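Side-chain contacts in protein adenylyltransferase (Bartonella henselae str. Houston-1, PDB 5NH2), which transfers AMP from ATP onto tyrosine and threonine side chains of host target proteins, a virulence activity carried by its Fic (Fido) domain: residues Y11-P14 / N15-T18; D198-P201 / M202-L205. All coordinates share one frame; numbering follows the deposited sequence.

Contact 1: residues Y11-P14 / N15-T18; sequences YVYP and NTTT
The amide N of Thr16 donates to the carbonyl oxygen of Tyr13, Thr16 N to Tyr13 O at 3.0 Å, and closes the loop on itself. The hydrogen bond is bent, 138° at the hydrogen. In the Thr16 side chain OG1 stands opposite the backbone N (chi1 -156°), which leaves the methyl between N and the carbonyl carbon and facing Tyr13. From there Thr16 CG2 packs against Tyr13 CB at 3.5 Å, near the plane of the phenol ring at its edge. This is a type II beta turn from Tyr13 to Thr16, with Pro14 and Asn15 at its corners; Asn15 takes the positive phi (63°) of the third position. Further back, the chain closes again where Tyr13 N donates to Thr18 O over 3.1 Å. Val12 comes in beside that acceptor: its CA makes a CH···O contact with Thr18 O at 3.3 Å, and its CG2 methyl reaches Thr16 O at 3.7 Å. Outside the loop, Tyr13 OH is hydrogen-bonded to Asn21 N and Thr18 OG1 to Lys26 O.

Contact 2: residues D198-P201 / M202-L205; sequences DLEP and MQHL
Gln203 lies back along the first turn of its helix against Leu199 and Glu200. Its CB rests 3.5 Å from Glu200 O, and CG, anti to its own carbonyl carbon (chi1 -67°), is 3.5 Å from Leu199 O, the oxygen that also accepts from Gln203 N. From CG the chain runs on extended, which carries the amide toward the N-terminal end of the helix. At the tip the two branches part: OE1 comes to 3.5 Å from Glu200 CA, while NE2 lies 3.5 Å from Leu199 CB and a little farther from CD1 of the same leucine. Glu200 CG is the closest atom of that side chain, 3.8 Å from Gln203 OE1; beyond it the carboxylate extends away from the amide.

Underneath runs ordinary i to i+4 helix bonding, Gln203 N to Leu199 O, His204 N to Glu200 O and Leu205 N to Pro201 O. Pro201 has no amide hydrogen to offer, as suits the first turn of a helix. Asp198 caps this end: its OD1 accepts from Glu200 N at 3.0 Å, the N-H arriving from above the carboxylate plane. A water takes the amide hydrogen of Met202 N (2.7 Å) and donates to Asp198 O, bridging the approach to the helix and its first turn.

This is the N-terminal part of helix 200-208 in the Fido region. Leu199, Met202 and Gln203 pack on helix 133-150, with Met202 against Phe144 and Asn145. Pro201, Met202, His204 and Leu205 touch helix 183-196, and His204 NE2 is hydrogen-bonded to the carbonyl of Val239 in strand 237-239.

In the fold
Near the N terminus, contact 1 folds the loop before helix 28-46 back on itself. Thr18 leans on Leu28 and Phe31 of that helix. Tyr11, at the start of this loop, reaches toward Trp74, which it meets edge-to-face, and Phe85, probably part of the ATP site, as in related enzymes, so the loop lies near the nucleotide pocket. The chain then runs through the Fic helices, and after helix 183-196 contact 2 lies at the N-terminal end of helix 200-208. The two are in series, neither nesting nor crossing, and their centres lie about 38 Å apart on opposite sides of the chain's centre. Contact 2 joins helices 133-150 and 183-196 and reaches the C-terminal sheet through strand 237-239.

Contact 1: residues Y11-P14 / N15-T18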
ATOM      1  N   TYR A  11     -20.319  12.829  10.222  1.00 48.94           N
ATOM      2  CA  TYR A  11     -19.737  12.239   9.006  1.00 48.24           C
ATOM      3  C   TYR A  11     -20.632  11.172   8.334  1.00 45.79           C
ATOM      4  O   TYR A  11     -20.436  10.881   7.146  1.00 44.96           O
ATOM      5  CB  TYR A  11     -18.382  11.601   9.337  1.00 43.31           C
ATOM      6  CG  TYR A  11     -17.168  12.524   9.408  1.00 36.62           C
ATOM      7  CD1 TYR A  11     -16.623  13.069   8.257  1.00 27.91           C
ATOM      8  CD2 TYR A  11     -16.507  12.763  10.626  1.00 33.02           C
ATOM      9  CE1 TYR A  11     -15.488  13.901   8.298  1.00 37.59           C
ATOM     10  CE2 TYR A  11     -15.362  13.603  10.678  1.00 34.16           C
ATOM     11  CZ  TYR A  11     -14.849  14.153   9.511  1.00 39.15           C
ATOM     12  OH  TYR A  11     -13.716  14.968   9.537  1.00 43.74           O
ATOM     13  N   VAL A  12     -21.596  10.574   9.055  1.00 41.06           N
ATOM     14  CA  VAL A  12     -22.415   9.473   8.553  1.00 42.65           C
ATOM     15  C   VAL A  12     -23.886   9.871   8.447  1.00 49.42           C
ATOM     16  O   VAL A  12     -24.386  10.754   9.160  1.00 53.27           O
ATOM     17  CB  VAL A  12     -22.278   8.234   9.457  1.00 48.23           C
ATOM     18  CG1 VAL A  12     -20.796   7.818   9.571  1.00 39.77           C
ATOM     19  CG2 VAL A  12     -22.880   8.554  10.828  1.00 53.53           C
ATOM     20  N   TYR A  13     -24.596   9.185   7.560  1.00 48.76           N
ATOM     21  CA  TYR A  13     -26.025   9.409   7.464  1.00 47.86           C
ATOM     22  C   TYR A  13     -26.689   8.979   8.778  1.00 49.96           C
ATOM     23  O   TYR A  13     -26.369   7.907   9.307  1.00 45.72           O
ATOM     24  CB  TYR A  13     -26.637   8.658   6.278  1.00 43.49           C
ATOM     25  CG  TYR A  13     -26.154   9.127   4.941  1.00 36.96           C
ATOM     26  CD1 TYR A  13     -25.339   8.334   4.174  1.00 36.32           C
ATOM     27  CD2 TYR A  13     -26.506  10.371   4.449  1.00 38.78           C
ATOM     28  CE1 TYR A  13     -24.883   8.750   2.920  1.00 39.28           C
ATOM     29  CE2 TYR A  13     -26.019  10.827   3.213  1.00 44.33           C
ATOM     30  CZ  TYR A  13     -25.219   9.998   2.441  1.00 43.26           C
ATOM     31  OH  TYR A  13     -24.725  10.417   1.222  1.00 42.23           O
ATOM     32  N   PRO A  14     -27.589   9.791   9.329  1.00 51.23           N
ATOM     33  CA  PRO A  14     -28.312   9.369  10.535  1.00 56.85           C
ATOM     34  C   PRO A  14     -28.882   7.967  10.394  1.00 57.81           C
ATOM     35  O   PRO A  14     -29.356   7.572   9.322  1.00 56.77           O
ATOM     36  CB  PRO A  14     -29.415  10.424  10.650  1.00 59.76           C
ATOM     37  CG  PRO A  14     -28.773  11.648  10.088  1.00 54.30           C
ATOM     38  CD  PRO A  14     -27.874  11.188   8.977  1.00 51.01           C
ATOM     39  N   ASN A  15     -28.768   7.200  11.488  1.00 57.01           N
ATOM     40  CA  ASN A  15     -29.222   5.810  11.608  1.00 68.38           C
ATOM     41  C   ASN A  15     -28.496   4.854  10.670  1.00 68.98           C
ATOM     42  O   ASN A  15     -29.012   3.775  10.365  1.00 70.34           O
ATOM     43  CB  ASN A  15     -30.733   5.690  11.389  1.00 76.38           C
ATOM     44  CG  ASN A  15     -31.514   6.479  12.398  1.00 80.39           C
ATOM     45  OD1 ASN A  15     -31.408   6.236  13.602  1.00 85.21           O
ATOM     46  ND2 ASN A  15     -32.280   7.460  11.924  1.00 78.74           N
ATOM     47  N   THR A  16     -27.297   5.207  10.217  1.00 65.53           N
ATOM     48  CA  THR A  16     -26.496   4.279   9.447  1.00 58.69           C
ATOM     49  C   THR A  16     -25.039   4.401   9.848  1.00 53.20           C
ATOM     50  O   THR A  16     -24.641   5.328  10.551  1.00 55.65           O
ATOM     51  CB  THR A  16     -26.610   4.519   7.955  1.00 60.61           C
ATOM     52  OG1 THR A  16     -26.282   3.292   7.286  1.00 72.58           O
ATOM     53  CG2 THR A  16     -25.627   5.605   7.530  1.00 35.85           C
ATOM     54  N   THR A  17     -24.256   3.431   9.389  1.00 53.38           N
ATOM     55  CA  THR A  17     -22.804   3.415   9.478  1.00 58.80           C
ATOM     56  C   THR A  17     -22.103   3.904   8.191  1.00 60.01           C
ATOM     57  O   THR A  17     -20.884   3.763   8.066  1.00 59.83           O
ATOM     58  CB  THR A  17     -22.349   2.004   9.863  1.00 61.66           C
ATOM     59  OG1 THR A  17     -21.094   2.087  10.542  1.00 68.33           O
ATOM     60  CG2 THR A  17     -22.220   1.114   8.642  1.00 59.17           C
ATOM     61  N   THR A  18     -22.852   4.443   7.224  1.00 54.28           N
ATOM     62  CA  THR A  18     -22.325   4.833   5.919  1.00 43.05           C
ATOM     63  C   THR A  18     -21.900   6.306   5.886  1.00 41.82           C
ATOM     64  O   THR A  18     -22.685   7.195   6.241  1.00 43.33           O
ATOM     65  CB  THR A  18     -23.381   4.587   4.837  1.00 37.86           C
ATOM     66  OG1 THR A  18     -23.837   3.235   4.915  1.00 44.45           O
ATOM     67  CG2 THR A  18     -22.818   4.861   3.418  1.00 34.15           C
TER

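Contact 2: residues D198-P201 / M202-L205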
ATOM      1  N   ASP A 198       9.867  -2.615  18.118  1.00 35.03           N
ATOM      2  CA  ASP A 198      10.784  -3.444  17.343  1.00 37.48           C
ATOM      3  C   ASP A 198      10.723  -3.040  15.864  1.00 46.67           C
ATOM      4  O   ASP A 198       9.689  -3.236  15.203  1.00 41.48           O
ATOM      5  CB  ASP A 198      10.406  -4.902  17.513  1.00 37.24           C
ATOM      6  CG  ASP A 198      11.269  -5.826  16.678  1.00 44.35           C
ATOM      7  OD1 ASP A 198      12.218  -5.343  16.027  1.00 41.50           O
ATOM      8  OD2 ASP A 198      11.028  -7.046  16.723  1.00 50.66           O
ATOM      9  N   LEU A 199      11.832  -2.486  15.343  1.00 38.74           N
ATOM     10  CA  LEU A 199      11.852  -1.974  13.974  1.00 37.09           C
ATOM     11  C   LEU A 199      12.202  -3.022  12.917  1.00 44.28           C
ATOM     12  O   LEU A 199      11.916  -2.790  11.731  1.00 38.66           O
ATOM     13  CB  LEU A 199      12.863  -0.836  13.838  1.00 44.73           C
ATOM     14  CG  LEU A 199      12.523   0.534  14.423  1.00 44.52           C
ATOM     15  CD1 LEU A 199      13.543   1.546  13.893  1.00 45.41           C
ATOM     16  CD2 LEU A 199      11.131   0.904  14.011  1.00 36.26           C
ATOM     17  N   GLU A 200      12.800  -4.157  13.309  1.00 45.14           N
ATOM     18  CA  GLU A 200      13.295  -5.125  12.321  1.00 44.06           C
ATOM     19  C   GLU A 200      12.255  -5.532  11.303  1.00 40.02           C
ATOM     20  O   GLU A 200      12.515  -5.344  10.094  1.00 36.67           O
ATOM     21  CB  GLU A 200      13.868  -6.363  13.021  1.00 43.53           C
ATOM     22  CG  GLU A 200      15.352  -6.314  13.081  1.00 64.80           C
ATOM     23  CD  GLU A 200      15.908  -7.412  13.929  1.00 78.83           C
ATOM     24  OE1 GLU A 200      16.942  -7.190  14.601  1.00 81.80           O
ATOM     25  OE2 GLU A 200      15.281  -8.493  13.930  1.00 84.15           O
ATOM     26  N   PRO A 201      11.063  -6.037  11.664  1.00 41.84           N
ATOM     27  CA  PRO A 201      10.102  -6.442  10.618  1.00 33.90           C
ATOM     28  C   PRO A 201       9.857  -5.349   9.591  1.00 32.17           C
ATOM     29  O   PRO A 201       9.847  -5.648   8.398  1.00 35.42           O
ATOM     30  CB  PRO A 201       8.841  -6.804  11.420  1.00 26.62           C
ATOM     31  CG  PRO A 201       9.350  -7.183  12.771  1.00 28.01           C
ATOM     32  CD  PRO A 201      10.511  -6.260  13.024  1.00 28.75           C
ATOM     33  N   MET A 202       9.713  -4.088  10.022  1.00 25.67           N
ATOM     34  CA  MET A 202       9.517  -2.981   9.084  1.00 36.57           C
ATOM     35  C   MET A 202      10.751  -2.720   8.208  1.00 40.54           C
ATOM     36  O   MET A 202      10.625  -2.524   6.986  1.00 33.19           O
ATOM     37  CB  MET A 202       9.124  -1.708   9.825  1.00 26.78           C
ATOM     38  CG  MET A 202       8.616  -0.632   8.831  1.00 27.70           C
ATOM     39  SD  MET A 202       6.985  -0.946   8.027  1.00 31.33           S
ATOM     40  CE  MET A 202       5.890  -0.589   9.432  1.00 25.31           C
ATOM     41  N   GLN A 203      11.947  -2.716   8.807  1.00 26.76           N
ATOM     42  CA  GLN A 203      13.172  -2.618   8.008  1.00 31.42           C
ATOM     43  C   GLN A 203      13.272  -3.745   6.953  1.00 35.39           C
ATOM     44  O   GLN A 203      13.697  -3.503   5.815  1.00 36.60           O
ATOM     45  CB  GLN A 203      14.408  -2.632   8.945  1.00 29.39           C
ATOM     46  CG  GLN A 203      14.575  -1.404   9.879  1.00 30.07           C
ATOM     47  CD  GLN A 203      15.421  -1.716  11.151  1.00 40.36           C
ATOM     48  OE1 GLN A 203      15.745  -2.871  11.412  1.00 42.43           O
ATOM     49  NE2 GLN A 203      15.776  -0.676  11.931  1.00 43.32           N
ATOM     50  N   HIS A 204      12.894  -4.983   7.316  1.00 32.05           N
ATOM     51  CA  HIS A 204      12.927  -6.119   6.387  1.00 33.59           C
ATOM     52  C   HIS A 204      11.886  -5.953   5.270  1.00 39.02           C
ATOM     53  O   HIS A 204      12.188  -6.169   4.075  1.00 35.18           O
ATOM     54  CB  HIS A 204      12.713  -7.414   7.184  1.00 34.90           C
ATOM     55  CG  HIS A 204      12.733  -8.667   6.358  1.00 46.20           C
ATOM     56  ND1 HIS A 204      12.222  -9.868   6.816  1.00 44.46           N
ATOM     57  CD2 HIS A 204      13.211  -8.916   5.111  1.00 47.68           C
ATOM     58  CE1 HIS A 204      12.371 -10.798   5.883  1.00 38.97           C
ATOM     59  NE2 HIS A 204      12.963 -10.244   4.837  1.00 42.21           N
ATOM     60  N   LEU A 205      10.682  -5.486   5.646  1.00 33.22           N
ATOM     61  CA  LEU A 205       9.670  -5.081   4.678  1.00 32.08           C
ATOM     62  C   LEU A 205      10.237  -4.098   3.642  1.00 31.19           C
ATOM     63  O   LEU A 205      10.168  -4.370   2.434  1.00 34.71           O
ATOM     64  CB  LEU A 205       8.464  -4.473   5.411  1.00 35.26           C
ATOM     65  CG  LEU A 205       7.167  -4.260   4.602  1.00 33.29           C
ATOM     66  CD1 LEU A 205       5.958  -4.298   5.515  1.00 32.83           C
ATOM     67  CD2 LEU A 205       7.160  -2.972   3.876  1.00 22.43           C
TER
HETATM   68  O   HOH W   1       8.629  -3.456  12.460  1.00 29.74           O